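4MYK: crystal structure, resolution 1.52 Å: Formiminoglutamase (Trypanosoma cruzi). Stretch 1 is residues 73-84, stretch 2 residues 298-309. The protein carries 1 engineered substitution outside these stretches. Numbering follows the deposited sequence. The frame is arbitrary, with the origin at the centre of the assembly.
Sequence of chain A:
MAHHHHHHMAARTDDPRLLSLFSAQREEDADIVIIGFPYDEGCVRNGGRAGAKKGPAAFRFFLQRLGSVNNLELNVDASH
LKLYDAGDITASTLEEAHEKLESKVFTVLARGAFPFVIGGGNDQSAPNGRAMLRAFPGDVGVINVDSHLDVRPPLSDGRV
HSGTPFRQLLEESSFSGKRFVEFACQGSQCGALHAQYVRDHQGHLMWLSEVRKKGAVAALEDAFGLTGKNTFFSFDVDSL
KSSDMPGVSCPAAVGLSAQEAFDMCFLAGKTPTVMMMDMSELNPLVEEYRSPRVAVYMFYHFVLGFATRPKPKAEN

Stretch 1, residues 73-84: ELNVDASHLKLY
Stretch 2 (298-309) MFYHFVLGFATR

Stretch 2 continues a helix begun earlier in the chain (phi/psi near -60/-45); a type I turn spans Phe 306 to Arg 309, with Arg 309 N bonded to Phe 306 O at 3.0 Å. Against it lies a loop with two short strand pieces, 76-77 and 83-84, the second running on past the stretch; a type I turn spans Ala 78 to Leu 81 (Leu 81 N to Ala 78 O, 3.0 Å). The backbones come closest at Ala 78 and Ala 307 (CA to CA 5.1 Å), where Ala 78 CB meets Ala 307 CB at 3.8 Å. Contacts run from Leu 74 at His 301 and Leu 304 to Ala 307, then back to Phe 299 at Leu 83.

The stretches together bury 560 Å², mostly through apolar side chains. Leu 74 (m, t) places CD1 3.9 Å from Leu 304 CD1. Val 76 (t) sets CG1 3.9 Å from CD2 of Leu 304 (m, t), and Ala 78 CB lies equally far from that CD2. Leu 81 (m, t) packs on Val 303, Phe 306 and Ala 307: CD1 is 3.9 Å from both Val 303 CG1 and Ala 307 CB, and CD2 is 3.7 Å from CD2 at the ring edge of Phe 306 (t, chi2 85°). Leu 83 (m, chi2 33°) brings CD2 4.1 Å from CZ at the edge of Phe 299 (t, chi2 76°).

No hydrogen bond crosses the interface, though His 80 (p, chi2 -93°) sets CE1 3.3 Å from Ala 307 O, near the ring plane, and Val 76 CG1 lies 3.3 Å from Leu 304 O. Within the stretches, Asp 77 OD1 accepts from Ser 79 N (2.8 Å) and Ser 79 OG (2.5 Å), bracing the turn; Thr 308 OG1 (p) donates to Gly 305 O at 2.5 Å.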

# COMPACT_ATOMS: atom_id res chain seq x y z
N GLU A 73 20.22 3.79 -12.30
CA GLU A 73 19.41 2.59 -12.27
C GLU A 73 18.72 2.41 -13.62
O GLU A 73 18.64 1.29 -14.13
CB GLU A 73 18.37 2.67 -11.16
CG GLU A 73 17.60 1.39 -10.98
CD GLU A 73 16.55 1.51 -9.92
OE1 GLU A 73 16.54 2.53 -9.20
OE2 GLU A 73 15.73 0.59 -9.81
N LEU A 74 18.23 3.51 -14.18
CA LEU A 74 17.65 3.50 -15.52
C LEU A 74 18.72 3.81 -16.55
O LEU A 74 18.53 3.61 -17.74
CB LEU A 74 16.54 4.53 -15.62
CG LEU A 74 15.48 4.44 -14.52
CD1 LEU A 74 14.30 5.33 -14.85
CD2 LEU A 74 15.05 2.98 -14.27
N ASN A 75 19.86 4.29 -16.06
CA ASN A 75 20.98 4.71 -16.90
C ASN A 75 20.54 5.70 -17.97
O ASN A 75 20.75 5.50 -19.16
CB ASN A 75 21.72 3.52 -17.51
CG ASN A 75 22.62 2.82 -16.49
OD1 ASN A 75 23.47 3.46 -15.85
ND2 ASN A 75 22.43 1.51 -16.33
N VAL A 76 19.90 6.77 -17.50
CA VAL A 76 19.52 7.89 -18.35
C VAL A 76 20.02 9.18 -17.70
O VAL A 76 19.75 9.43 -16.52
CB VAL A 76 17.99 7.96 -18.57
CG1 VAL A 76 17.60 9.24 -19.25
CG2 VAL A 76 17.51 6.77 -19.38
N ASP A 77 20.77 9.97 -18.46
CA ASP A 77 21.24 11.25 -17.99
C ASP A 77 20.41 12.33 -18.66
O ASP A 77 20.40 12.45 -19.88
CB ASP A 77 22.71 11.43 -18.33
CG ASP A 77 23.30 12.73 -17.77
OD1 ASP A 77 22.58 13.46 -17.07
OD2 ASP A 77 24.49 13.00 -18.04
N ALA A 78 19.72 13.13 -17.85
CA ALA A 78 18.86 14.20 -18.36
C ALA A 78 19.53 15.55 -18.22
O ALA A 78 18.90 16.59 -18.40
CB ALA A 78 17.49 14.21 -17.64
N SER A 79 20.83 15.52 -17.90
CA SER A 79 21.61 16.72 -17.65
C SER A 79 21.54 17.75 -18.77
O SER A 79 21.75 18.94 -18.54
CB SER A 79 23.07 16.36 -17.38
OG SER A 79 23.19 15.70 -16.13
N HIS A 80 21.23 17.29 -19.98
CA HIS A 80 21.22 18.18 -21.15
C HIS A 80 19.91 18.96 -21.36
O HIS A 80 19.87 19.89 -22.16
CB HIS A 80 21.59 17.40 -22.42
CG HIS A 80 20.47 16.62 -23.01
ND1 HIS A 80 20.24 15.29 -22.71
CD2 HIS A 80 19.50 16.97 -23.89
CE1 HIS A 80 19.19 14.86 -23.38
NE2 HIS A 80 18.72 15.86 -24.10
N LEU A 81 18.85 18.58 -20.65
CA LEU A 81 17.55 19.22 -20.84
C LEU A 81 17.50 20.53 -20.08
O LEU A 81 18.18 20.69 -19.07
CB LEU A 81 16.42 18.31 -20.36
CG LEU A 81 16.01 17.11 -21.21
CD1 LEU A 81 14.90 16.32 -20.52
CD2 LEU A 81 15.57 17.55 -22.58
N LYS A 82 16.69 21.47 -20.58
CA LYS A 82 16.42 22.70 -19.85
C LYS A 82 14.94 22.79 -19.54
O LYS A 82 14.10 22.61 -20.42
CB LYS A 82 16.87 23.94 -20.64
CG LYS A 82 18.38 24.17 -20.61
CD LYS A 82 18.78 25.27 -21.56
CE LYS A 82 18.05 25.11 -22.89
NZ LYS A 82 18.06 23.71 -23.41
N LEU A 83 14.65 23.03 -18.26
CA LEU A 83 13.29 23.22 -17.79
C LEU A 83 13.04 24.68 -17.50
O LEU A 83 13.96 25.42 -17.16
CB LEU A 83 13.06 22.42 -16.51
CG LEU A 83 12.59 20.97 -16.60
CD1 LEU A 83 13.16 20.28 -17.84
CD2 LEU A 83 12.98 20.23 -15.33
N TYR A 84 11.79 25.10 -17.63
CA TYR A 84 11.40 26.46 -17.26
C TYR A 84 10.05 26.41 -16.60
O TYR A 84 9.16 25.68 -17.04
CB TYR A 84 11.35 27.38 -18.47
CG TYR A 84 11.24 28.84 -18.12
CD1 TYR A 84 9.99 29.47 -18.04
CD2 TYR A 84 12.37 29.61 -17.86
CE1 TYR A 84 9.88 30.82 -17.73
CE2 TYR A 84 12.27 30.96 -17.54
CZ TYR A 84 11.02 31.55 -17.48
OH TYR A 84 10.92 32.89 -17.16
N MET A 298 6.74 11.31 -10.64
CA MET A 298 6.10 11.00 -11.91
C MET A 298 6.60 11.92 -13.04
O MET A 298 6.93 11.45 -14.14
CB MET A 298 4.58 11.10 -11.77
CG MET A 298 3.94 9.91 -11.09
SD MET A 298 2.17 10.12 -10.80
CE MET A 298 1.53 10.24 -12.47
N PHE A 299 6.62 13.22 -12.77
CA PHE A 299 7.17 14.22 -13.71
C PHE A 299 8.66 13.94 -13.98
O PHE A 299 9.14 14.02 -15.10
CB PHE A 299 6.98 15.63 -13.13
CG PHE A 299 7.76 16.70 -13.85
CD1 PHE A 299 7.33 17.18 -15.08
CD2 PHE A 299 8.90 17.25 -13.29
CE1 PHE A 299 8.05 18.15 -15.75
CE2 PHE A 299 9.62 18.24 -13.94
CZ PHE A 299 9.19 18.69 -15.17
N TYR A 300 9.38 13.61 -12.91
CA TYR A 300 10.78 13.24 -12.98
C TYR A 300 11.02 12.11 -13.99
O TYR A 300 11.93 12.18 -14.81
CB TYR A 300 11.27 12.84 -11.59
CG TYR A 300 12.61 12.14 -11.59
CD1 TYR A 300 13.77 12.83 -11.90
CD2 TYR A 300 12.71 10.79 -11.29
CE1 TYR A 300 15.00 12.20 -11.92
CE2 TYR A 300 13.93 10.15 -11.31
CZ TYR A 300 15.08 10.86 -11.62
OH TYR A 300 16.31 10.24 -11.64
N HIS A 301 10.20 11.06 -13.91
CA HIS A 301 10.34 9.92 -14.81
C HIS A 301 10.00 10.34 -16.22
O HIS A 301 10.66 9.92 -17.18
CB HIS A 301 9.45 8.76 -14.35
CG HIS A 301 10.06 7.93 -13.26
ND1 HIS A 301 9.99 8.27 -11.93
CD2 HIS A 301 10.77 6.77 -13.31
CE1 HIS A 301 10.62 7.37 -11.20
NE2 HIS A 301 11.11 6.45 -12.01
N PHE A 302 8.97 11.17 -16.37
CA PHE A 302 8.65 11.69 -17.68
C PHE A 302 9.87 12.40 -18.25
O PHE A 302 10.26 12.15 -19.39
CB PHE A 302 7.48 12.69 -17.66
CG PHE A 302 7.38 13.46 -18.94
CD1 PHE A 302 6.73 12.92 -20.05
CD2 PHE A 302 8.03 14.68 -19.08
CE1 PHE A 302 6.70 13.60 -21.25
CE2 PHE A 302 7.99 15.36 -20.27
CZ PHE A 302 7.32 14.82 -21.36
N VAL A 303 10.46 13.28 -17.45
CA VAL A 303 11.63 14.06 -17.85
C VAL A 303 12.80 13.17 -18.30
O VAL A 303 13.44 13.45 -19.31
CB VAL A 303 12.09 14.97 -16.71
CG1 VAL A 303 13.50 15.51 -16.99
CG2 VAL A 303 11.09 16.10 -16.51
N LEU A 304 13.05 12.09 -17.56
CA LEU A 304 14.06 11.11 -17.95
C LEU A 304 13.74 10.46 -19.30
O LEU A 304 14.62 10.27 -20.13
CB LEU A 304 14.17 10.02 -16.90
CG LEU A 304 14.91 10.36 -15.61
CD1 LEU A 304 14.98 9.13 -14.73
CD2 LEU A 304 16.30 10.86 -15.92
N GLY A 305 12.47 10.10 -19.50
CA GLY A 305 12.05 9.49 -20.74
C GLY A 305 12.26 10.45 -21.89
O GLY A 305 12.71 10.07 -22.98
N PHE A 306 11.95 11.72 -21.63
CA PHE A 306 12.09 12.77 -22.63
C PHE A 306 13.55 12.93 -23.05
O PHE A 306 13.86 13.07 -24.23
CB PHE A 306 11.57 14.08 -22.05
CG PHE A 306 11.28 15.12 -23.08
CD1 PHE A 306 10.06 15.15 -23.75
CD2 PHE A 306 12.23 16.09 -23.39
CE1 PHE A 306 9.79 16.11 -24.70
CE2 PHE A 306 11.96 17.05 -24.34
CZ PHE A 306 10.73 17.07 -24.99
N ALA A 307 14.44 12.87 -22.07
CA ALA A 307 15.87 13.00 -22.36
C ALA A 307 16.35 11.97 -23.39
O ALA A 307 17.43 12.12 -23.96
CB ALA A 307 16.68 12.89 -21.07
N THR A 308 15.54 10.94 -23.65
CA THR A 308 15.97 9.88 -24.56
C THR A 308 15.48 10.07 -25.98
O THR A 308 16.02 9.46 -26.89
CB THR A 308 15.58 8.44 -24.08
OG1 THR A 308 14.16 8.29 -24.05
CG2 THR A 308 16.17 8.13 -22.70
N ARG A 309 14.47 10.91 -26.21
CA ARG A 309 14.04 11.10 -27.59
C ARG A 309 15.05 11.89 -28.42
O ARG A 309 15.73 12.78 -27.90
CB ARG A 309 12.64 11.71 -27.73
CG ARG A 309 12.04 12.38 -26.53
CD ARG A 309 10.70 13.02 -26.95
NE ARG A 309 9.60 12.74 -26.03
CZ ARG A 309 8.39 13.27 -26.12
NH1 ARG A 309 8.10 14.11 -27.10
NH2 ARG A 309 7.46 12.96 -25.23